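Diaminopimelate decarboxylase (Aquifex aeolicus, PDB 2P3E) probably catalyses the pyridoxal 5'-phosphate-dependent decarboxylation of meso-diaminopimelate to L-lysine, the final step of the diaminopimelate route to this amino acid. Local coordinates at residues Q30-P35 / V401-K406; I307-G312 / E367-L372; P70-L75 / E393-N398. One frame throughout, in Å; residues are numbered along the deposited sequence.

Contact 1: Q30-P35 / V401-K406; sequences QTFGTP and VKLIRK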
loop_
_atom_site.group_PDB
_atom_site.type_symbol
_atom_site.label_atom_id
_atom_site.label_comp_id
_atom_site.label_asym_id
_atom_site.label_seq_id
_atom_site.Cartn_x
_atom_site.Cartn_y
_atom_site.Cartn_z
ATOM N N GLN B 30 10.024 11.962 20.810
ATOM C CA GLN B 30 11.320 12.650 20.856
ATOM C C GLN B 30 12.484 11.669 20.838
ATOM O O GLN B 30 13.521 11.941 20.238
ATOM C CB GLN B 30 11.415 13.549 22.106
ATOM C CG GLN B 30 10.436 14.711 22.130
ATOM C CD GLN B 30 10.438 15.454 23.483
ATOM O OE1 GLN B 30 10.810 14.899 24.527
ATOM N NE2 GLN B 30 10.018 16.702 23.460
ATOM N N THR B 31 12.311 10.523 21.485
ATOM C CA THR B 31 13.365 9.495 21.550
ATOM C C THR B 31 13.521 8.702 20.247
ATOM O O THR B 31 14.634 8.526 19.748
ATOM C CB THR B 31 13.101 8.519 22.716
ATOM O OG1 THR B 31 13.157 9.255 23.944
ATOM C CG2 THR B 31 14.129 7.403 22.772
ATOM N N PHE B 32 12.402 8.209 19.711
ATOM C CA PHE B 32 12.445 7.266 18.584
ATOM C C PHE B 32 12.103 7.885 17.223
ATOM O O PHE B 32 12.238 7.234 16.181
ATOM C CB PHE B 32 11.541 6.054 18.879
ATOM C CG PHE B 32 12.036 5.201 20.015
ATOM C CD1 PHE B 32 13.163 4.382 19.852
ATOM C CD2 PHE B 32 11.399 5.230 21.260
ATOM C CE1 PHE B 32 13.637 3.602 20.915
ATOM C CE2 PHE B 32 11.865 4.458 22.307
ATOM C CZ PHE B 32 12.984 3.645 22.139
ATOM N N GLY B 33 11.655 9.136 17.238
ATOM C CA GLY B 33 11.267 9.845 16.024
ATOM C C GLY B 33 9.821 9.561 15.606
ATOM O O GLY B 33 9.158 8.688 16.177
ATOM N N THR B 34 9.326 10.321 14.628
ATOM C CA THR B 34 8.000 10.079 14.045
ATOM C C THR B 34 8.146 9.953 12.525
ATOM O O THR B 34 9.124 10.448 11.967
ATOM C CB THR B 34 6.979 11.217 14.381
ATOM O OG1 THR B 34 7.535 12.484 14.007
ATOM C CG2 THR B 34 6.628 11.232 15.873
ATOM N N PRO B 35 7.189 9.272 11.848
ATOM C CA PRO B 35 6.057 8.514 12.396
ATOM C C PRO B 35 6.512 7.358 13.289
ATOM O O PRO B 35 7.581 6.787 13.063
ATOM C CB PRO B 35 5.356 7.950 11.144
ATOM C CG PRO B 35 5.822 8.821 10.018
ATOM C CD PRO B 35 7.224 9.229 10.370
ATOM N N VAL B 401 10.024 -0.001 27.745
ATOM C CA VAL B 401 9.844 -0.103 26.285
ATOM C C VAL B 401 10.849 -1.019 25.615
ATOM O O VAL B 401 12.001 -1.109 26.034
ATOM C CB VAL B 401 9.862 1.282 25.550
ATOM C CG1 VAL B 401 8.892 2.230 26.165
ATOM C CG2 VAL B 401 11.268 1.909 25.541
ATOM N N LYS B 402 10.400 -1.691 24.558
ATOM C CA LYS B 402 11.280 -2.407 23.678
ATOM C C LYS B 402 11.100 -1.891 22.250
ATOM O O LYS B 402 9.976 -1.698 21.778
ATOM C CB LYS B 402 10.978 -3.918 23.721
ATOM C CG LYS B 402 11.303 -4.596 25.041
ATOM C CD LYS B 402 11.029 -6.118 24.984
ATOM C CE LYS B 402 9.529 -6.362 24.752
ATOM N NZ LYS B 402 8.959 -7.678 25.279
ATOM N N LEU B 403 12.210 -1.661 21.567
ATOM C CA LEU B 403 12.161 -1.368 20.156
ATOM C C LEU B 403 11.899 -2.681 19.423
ATOM O O LEU B 403 12.694 -3.623 19.547
ATOM C CB LEU B 403 13.467 -0.690 19.691
ATOM C CG LEU B 403 13.579 -0.238 18.223
ATOM C CD1 LEU B 403 12.526 0.857 17.930
ATOM C CD2 LEU B 403 14.981 0.302 17.966
ATOM N N ILE B 404 10.763 -2.779 18.725
ATOM C CA ILE B 404 10.407 -4.048 18.052
ATOM C C ILE B 404 10.507 -3.996 16.493
ATOM O O ILE B 404 10.440 -5.033 15.817
ATOM C CB ILE B 404 9.039 -4.622 18.550
ATOM C CG1 ILE B 404 7.899 -3.620 18.307
ATOM C CG2 ILE B 404 9.122 -5.002 20.038
ATOM C CD1 ILE B 404 6.517 -4.243 18.327
ATOM N N ARG B 405 10.721 -2.799 15.956
ATOM C CA ARG B 405 11.152 -2.623 14.563
ATOM C C ARG B 405 11.905 -1.310 14.433
ATOM O O ARG B 405 11.368 -0.257 14.758
ATOM C CB ARG B 405 9.963 -2.645 13.584
ATOM C CG ARG B 405 10.427 -2.744 12.115
ATOM C CD ARG B 405 9.274 -2.705 11.110
ATOM N NE ARG B 405 9.815 -2.636 9.743
ATOM C CZ ARG B 405 9.946 -3.672 8.918
ATOM N NH1 ARG B 405 9.558 -4.889 9.279
ATOM N NH2 ARG B 405 10.428 -3.474 7.695
ATOM N N LYS B 406 13.154 -1.376 13.973
ATOM C CA LYS B 406 13.940 -0.159 13.729
ATOM C C LYS B 406 13.297 0.608 12.579
ATOM O O LYS B 406 12.704 0.004 11.671
ATOM C CB LYS B 406 15.381 -0.496 13.351
ATOM C CG LYS B 406 16.206 -1.191 14.479
ATOM C CD LYS B 406 17.618 -1.602 13.943
ATOM C CE LYS B 406 17.531 -2.701 12.861
ATOM N NZ LYS B 406 18.844 -3.403 12.583
#
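Phe32, on the last turn of helix 25-32, projects its ring toward strand 400-405 and meets Val401 and Leu403, two residues that share one face of the strand. All contact across the pair is apolar. Val401 comes from the opposite direction and places its CG2 methyl at the ring edge, near the ring plane, with Phe32 CE2 and Val401 CG2 4.2 Å apart. Leu403 slides past the ring antiparallel to it; its CD1 approaches Phe32 CD1 obliquely at 4.1 Å. With chi1 at -67°, Phe32 CG stands anti to its own carbonyl carbon, which swings the ring out from the helix end toward the strand. Thr31 CG2 covers one ring face from the same helix, 3.7 Å above the plane and over its centre.

Hydrogen bonds lie around this patch rather than across it. The carbonyls of Phe32 and Pro35 both accept from the guanidinium group of Arg407, just beyond the strand, so the turn and the strand's end are joined by polar bonds as well. Gly33 ends the helix with a positive phi of 85°, a conformation that glycine, having no side chain, takes without strain; the peptide before Pro35 is cis, and probably helps turn the chain into strand 36-40. The strand carries a classic beta bulge, Ile404 and Arg405 sharing Glu393 as their partner on strand 392-397, and Arg405 forms a salt bridge with Glu408.

A flat aromatic ring suits this spot because it spans two alternate strand residues at once. With only 132 Å² buried and partly exposed partners, the chemistry implies a modest hydrophobic contact of the helix end with strand 400-405, nondirectional across the pair itself, with the Arg407 bonds beside it supplying the directional hold.

Contact 2: I307-G312 / E367-L372; sequences IIVDAG and EYLAVL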
loop_
_atom_site.group_PDB
_atom_site.type_symbol
_atom_site.label_atom_id
_atom_site.label_comp_id
_atom_site.label_asym_id
_atom_site.label_seq_id
_atom_site.Cartn_x
_atom_site.Cartn_y
_atom_site.Cartn_z
ATOM N N ILE B 307 -3.860 20.609 8.512
ATOM C CA ILE B 307 -2.803 20.287 9.459
ATOM C C ILE B 307 -1.968 19.207 8.759
ATOM O O ILE B 307 -2.409 18.062 8.613
ATOM C CB ILE B 307 -3.383 19.761 10.789
ATOM C CG1 ILE B 307 -4.266 20.843 11.457
ATOM C CG2 ILE B 307 -2.276 19.274 11.730
ATOM C CD1 ILE B 307 -4.966 20.394 12.734
ATOM N N ILE B 308 -0.775 19.594 8.311
ATOM C CA ILE B 308 0.083 18.693 7.529
ATOM C C ILE B 308 1.060 18.006 8.470
ATOM O O ILE B 308 1.801 18.678 9.198
ATOM C CB ILE B 308 0.826 19.459 6.397
ATOM C CG1 ILE B 308 -0.196 20.158 5.485
ATOM C CG2 ILE B 308 1.751 18.499 5.593
ATOM C CD1 ILE B 308 0.379 21.252 4.565
ATOM N N VAL B 309 1.038 16.671 8.466
ATOM C CA VAL B 309 1.839 15.866 9.396
ATOM C C VAL B 309 2.839 14.991 8.651
ATOM O O VAL B 309 2.824 14.968 7.411
ATOM C CB VAL B 309 0.928 15.009 10.349
ATOM C CG1 VAL B 309 0.068 15.930 11.230
ATOM C CG2 VAL B 309 0.041 14.017 9.548
ATOM N N ASP B 310 3.692 14.270 9.390
ATOM C CA ASP B 310 4.754 13.486 8.736
ATOM C C ASP B 310 4.367 12.043 8.422
ATOM O O ASP B 310 5.132 11.304 7.800
ATOM C CB ASP B 310 6.107 13.591 9.485
ATOM C CG ASP B 310 6.065 13.055 10.927
ATOM O OD1 ASP B 310 5.040 12.515 11.400
ATOM O OD2 ASP B 310 7.113 13.176 11.601
ATOM N N ALA B 311 3.173 11.646 8.840
ATOM C CA ALA B 311 2.646 10.319 8.537
ATOM C C ALA B 311 1.562 10.447 7.507
ATOM O O ALA B 311 0.728 11.365 7.564
ATOM C CB ALA B 311 2.090 9.631 9.793
ATOM N N GLY B 312 1.547 9.526 6.559
ATOM C CA GLY B 312 0.531 9.562 5.509
ATOM C C GLY B 312 -0.014 8.195 5.162
ATOM O O GLY B 312 0.110 7.224 5.939
ATOM N N GLU B 367 4.276 19.931 17.308
ATOM C CA GLU B 367 3.453 19.150 18.237
ATOM C C GLU B 367 3.158 17.771 17.659
ATOM O O GLU B 367 3.161 17.603 16.447
ATOM C CB GLU B 367 2.120 19.836 18.492
ATOM C CG GLU B 367 2.168 20.950 19.496
ATOM C CD GLU B 367 0.774 21.404 19.858
ATOM O OE1 GLU B 367 0.027 20.651 20.537
ATOM O OE2 GLU B 367 0.430 22.515 19.449
ATOM N N TYR B 368 2.868 16.809 18.537
ATOM C CA TYR B 368 2.541 15.445 18.111
ATOM C C TYR B 368 1.050 15.127 18.240
ATOM O O TYR B 368 0.381 15.617 19.167
ATOM C CB TYR B 368 3.342 14.424 18.927
ATOM C CG TYR B 368 4.828 14.672 18.920
ATOM C CD1 TYR B 368 5.608 14.311 17.818
ATOM C CD2 TYR B 368 5.459 15.281 20.021
ATOM C CE1 TYR B 368 6.998 14.548 17.816
ATOM C CE2 TYR B 368 6.841 15.528 20.023
ATOM C CZ TYR B 368 7.593 15.158 18.927
ATOM O OH TYR B 368 8.954 15.369 18.923
ATOM N N LEU B 369 0.545 14.302 17.312
ATOM C CA LEU B 369 -0.824 13.773 17.378
ATOM C C LEU B 369 -0.778 12.241 17.523
ATOM O O LEU B 369 0.178 11.604 17.065
ATOM C CB LEU B 369 -1.600 14.133 16.099
ATOM C CG LEU B 369 -1.696 15.623 15.698
ATOM C CD1 LEU B 369 -2.462 15.811 14.380
ATOM C CD2 LEU B 369 -2.371 16.377 16.832
ATOM N N ALA B 370 -1.788 11.675 18.185
ATOM C CA ALA B 370 -1.984 10.236 18.285
ATOM C C ALA B 370 -3.184 9.791 17.458
ATOM O O ALA B 370 -4.305 10.266 17.666
ATOM C CB ALA B 370 -2.154 9.806 19.750
ATOM N N VAL B 371 -2.929 8.890 16.510
ATOM C CA VAL B 371 -3.968 8.281 15.682
ATOM C C VAL B 371 -4.306 6.927 16.313
ATOM O O VAL B 371 -3.452 6.031 16.388
ATOM C CB VAL B 371 -3.507 8.089 14.193
ATOM C CG1 VAL B 371 -4.640 7.515 13.327
ATOM C CG2 VAL B 371 -2.986 9.425 13.600
ATOM N N LEU B 372 -5.547 6.778 16.786
ATOM C CA LEU B 372 -5.897 5.576 17.560
ATOM C C LEU B 372 -6.281 4.415 16.649
ATOM O O LEU B 372 -6.478 4.617 15.446
ATOM C CB LEU B 372 -7.031 5.872 18.557
ATOM C CG LEU B 372 -6.812 7.013 19.560
ATOM C CD1 LEU B 372 -7.982 7.031 20.550
ATOM C CD2 LEU B 372 -5.461 6.902 20.284
#
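No flat group takes part where Leu369 meets Val309 and Ile307; the touching surfaces are branched aliphatic chains, without ring faces or edges. The flat groups of the two segments serve other partners: the Tyr368 ring, whose side chain leaves the opposite side of its strand, packs on Lys26, Ala29 and Gln30 of helix 25-32, while the Asp310 carboxylate accepts hydrogen bonds from Thr34, Thr293 and the backbone of Gln294.

One methyl does the work on the 367-372 side. Leu369 CD1 lies 4.0 Å from Val309 CG1 and 4.4 Å from Ile307 CG2, so it touches both Ile307 and Val309, alternate residues of strand 304-309. The Leu369 and Val309 side chains cross at about a right angle, methyl against methyl. Leu369 has CG anti to its carbonyl carbon (chi1 -56°) and an extended chi2 of 178°, which stretches the branch far enough to bridge backbones whose nearest CA atoms, those of Val309 and Leu369, are 8.7 Å apart.

Strands 304-309 and 368-371 both pair antiparallel with the long strand 289-301, and the contact is made across this curled mixed sheet of the beta domain. Ile307 and Val309 also pack on Val295 and Thr293 of that strand, and Leu369 on Ile328. Beta-branched residues suit the extended backbone of 304-309, whereas the longer leucine supplies the reach.

The chemistry is wholly nonpolar and buried, which implies that these two strands meet here by nondirectional van der Waals contact and exclusion of water, while the strand backbones and the Asp310 side chain hydrogen-bond to other partners.

Contact 3: P70-L75 / E393-N398; sequences PHLVKL and EVLVEN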
loop_
_atom_site.group_PDB
_atom_site.type_symbol
_atom_site.label_atom_id
_atom_site.label_comp_id
_atom_site.label_asym_id
_atom_site.label_seq_id
_atom_site.Cartn_x
_atom_site.Cartn_y
_atom_site.Cartn_z
ATOM N N PRO B 70 7.185 -9.775 14.176
ATOM C CA PRO B 70 7.450 -11.081 14.771
ATOM C C PRO B 70 7.483 -11.079 16.299
ATOM O O PRO B 70 7.158 -12.102 16.907
ATOM C CB PRO B 70 8.817 -11.498 14.203
ATOM C CG PRO B 70 9.402 -10.278 13.586
ATOM C CD PRO B 70 8.306 -9.263 13.372
ATOM N N HIS B 71 7.864 -9.959 16.905
ATOM C CA HIS B 71 7.828 -9.851 18.366
ATOM C C HIS B 71 6.393 -9.855 18.903
ATOM O O HIS B 71 6.116 -10.438 19.960
ATOM C CB HIS B 71 8.615 -8.617 18.848
ATOM C CG HIS B 71 10.038 -8.603 18.366
ATOM N ND1 HIS B 71 11.013 -9.424 18.900
ATOM C CD2 HIS B 71 10.637 -7.913 17.359
ATOM C CE1 HIS B 71 12.159 -9.214 18.266
ATOM N NE2 HIS B 71 11.951 -8.310 17.320
ATOM N N LEU B 72 5.472 -9.233 18.172
ATOM C CA LEU B 72 4.072 -9.253 18.579
ATOM C C LEU B 72 3.470 -10.650 18.408
ATOM O O LEU B 72 2.686 -11.104 19.256
ATOM C CB LEU B 72 3.265 -8.201 17.804
ATOM C CG LEU B 72 3.724 -6.737 17.973
ATOM C CD1 LEU B 72 2.884 -5.786 17.107
ATOM C CD2 LEU B 72 3.673 -6.288 19.455
ATOM N N VAL B 73 3.830 -11.323 17.315
ATOM C CA VAL B 73 3.368 -12.679 17.071
ATOM C C VAL B 73 3.940 -13.627 18.134
ATOM O O VAL B 73 3.214 -14.477 18.644
ATOM C CB VAL B 73 3.686 -13.167 15.636
ATOM C CG1 VAL B 73 3.175 -14.604 15.435
ATOM C CG2 VAL B 73 3.030 -12.211 14.584
ATOM N N LYS B 74 5.216 -13.448 18.478
ATOM C CA LYS B 74 5.848 -14.255 19.550
ATOM C C LYS B 74 5.135 -14.092 20.879
ATOM O O LYS B 74 4.899 -15.079 21.585
ATOM C CB LYS B 74 7.348 -13.948 19.692
ATOM C CG LYS B 74 8.040 -14.860 20.746
ATOM C CD LYS B 74 9.539 -14.791 20.608
ATOM C CE LYS B 74 10.201 -16.010 21.244
ATOM N NZ LYS B 74 10.133 -17.199 20.296
ATOM N N LEU B 75 4.783 -12.857 21.205
ATOM C CA LEU B 75 4.020 -12.519 22.398
ATOM C C LEU B 75 2.734 -13.363 22.554
ATOM O O LEU B 75 2.441 -13.908 23.636
ATOM C CB LEU B 75 3.691 -11.017 22.352
ATOM C CG LEU B 75 3.479 -10.202 23.621
ATOM C CD1 LEU B 75 4.807 -10.031 24.369
ATOM C CD2 LEU B 75 2.898 -8.829 23.317
ATOM N N GLU B 393 8.681 0.813 15.208
ATOM C CA GLU B 393 7.644 0.248 16.053
ATOM C C GLU B 393 8.199 -0.026 17.469
ATOM O O GLU B 393 9.248 -0.627 17.624
ATOM C CB GLU B 393 7.127 -1.059 15.462
ATOM C CG GLU B 393 6.332 -0.900 14.135
ATOM C CD GLU B 393 5.782 -2.248 13.628
ATOM O OE1 GLU B 393 6.587 -3.174 13.312
ATOM O OE2 GLU B 393 4.545 -2.394 13.530
ATOM N N VAL B 394 7.471 0.398 18.491
ATOM C CA VAL B 394 7.903 0.182 19.882
ATOM C C VAL B 394 6.780 -0.501 20.649
ATOM O O VAL B 394 5.609 -0.301 20.342
ATOM C CB VAL B 394 8.310 1.509 20.589
ATOM C CG1 VAL B 394 9.550 2.120 19.918
ATOM C CG2 VAL B 394 7.186 2.512 20.550
ATOM N N LEU B 395 7.157 -1.321 21.620
ATOM C CA LEU B 395 6.221 -2.068 22.453
ATOM C C LEU B 395 6.419 -1.649 23.918
ATOM O O LEU B 395 7.522 -1.809 24.483
ATOM C CB LEU B 395 6.462 -3.565 22.309
ATOM C CG LEU B 395 5.636 -4.545 23.176
ATOM C CD1 LEU B 395 4.186 -4.555 22.731
ATOM C CD2 LEU B 395 6.246 -5.929 23.073
ATOM N N VAL B 396 5.365 -1.099 24.508
ATOM C CA VAL B 396 5.408 -0.606 25.875
ATOM C C VAL B 396 4.813 -1.661 26.822
ATOM O O VAL B 396 3.849 -2.344 26.470
ATOM C CB VAL B 396 4.668 0.734 26.011
ATOM C CG1 VAL B 396 4.777 1.249 27.430
ATOM C CG2 VAL B 396 5.273 1.777 25.079
ATOM N N GLU B 397 5.426 -1.826 27.995
ATOM C CA GLU B 397 4.872 -2.706 29.021
ATOM C C GLU B 397 5.226 -2.143 30.398
ATOM O O GLU B 397 6.418 -2.065 30.747
ATOM C CB GLU B 397 5.428 -4.119 28.882
ATOM C CG GLU B 397 4.813 -5.133 29.855
ATOM C CD GLU B 397 5.267 -6.553 29.579
ATOM O OE1 GLU B 397 5.171 -7.025 28.419
ATOM O OE2 GLU B 397 5.712 -7.219 30.517
ATOM N N ASN B 398 4.194 -1.738 31.136
ATOM C CA ASN B 398 4.322 -1.283 32.531
ATOM C C ASN B 398 5.527 -0.343 32.744
ATOM O O ASN B 398 6.475 -0.682 33.456
ATOM C CB ASN B 398 4.401 -2.495 33.468
ATOM C CG ASN B 398 4.219 -2.119 34.934
ATOM O OD1 ASN B 398 3.663 -1.065 35.258
ATOM N ND2 ASN B 398 4.693 -2.986 35.827
#
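Leu395 points from strand 392-397 toward helix 70-78 and receives two leucines, Leu72 and Leu75, spaced about one helical turn apart. The apolar contacts are divided between its two methyls. CD1 of Leu395 meets Leu72 CD2 at 3.7 Å, the two side chains sliding past each other in opposite directions, while CD2 of Leu395 lies 4.4 Å from Leu75 CD2. Placing Leu395 CG anti to the backbone N, chi1 176° carries the fork out toward the helix. Leu72 leaves its backbone at a slant, yet an extended chi2 of 178° brings its end up to the strand.

In the two-domain architecture of this decarboxylase family, helix 70-78 belongs to the pyridoxal-binding barrel and strand 392-397 to the beta domain, so the leucines fill a seam between domains. Leu72 also packs on Tyr39 and Ile404; its side chain is about 11 Å from Gly281, a probable cofactor-binding residue.

Polar groups border this seam and find other partners. The Glu393 carboxylate is bonded through OE1 to Asn69 and through OE2 to Tyr39, and Glu397 OE1 to Ser41. Pro70 suits the first helical turn, where its missing N-H costs no bond, and its carbonyl accepts from Lys74 N at 2.8 Å. His71 NE2 is hydrogen-bonded to the carbonyl of Ser417 of the second subunit.

In the fold
Contact 1 is a surface patch of partly exposed residues, whereas contacts 2 and 3 are buried, contact 3 lying nearest the centre of the chain. All three reach the same mixed sheet. Contacts 1 and 3 use neighbouring antiparallel strands, joined by backbone bonds such as Lys402 O to Leu395 N, and both touch the second subunit, by hydrogen bonds and packing. Contact 2 meets contact 1 where Pro35 packs against the Asp310 carbonyl, but stays about 12 Å, nearest atoms, from contact 3. The chemistry shifts with place: an aromatic ring against aliphatics at the surface, aliphatic chains within the sheet in contact 2, and a leucine cluster between domains in contact 3.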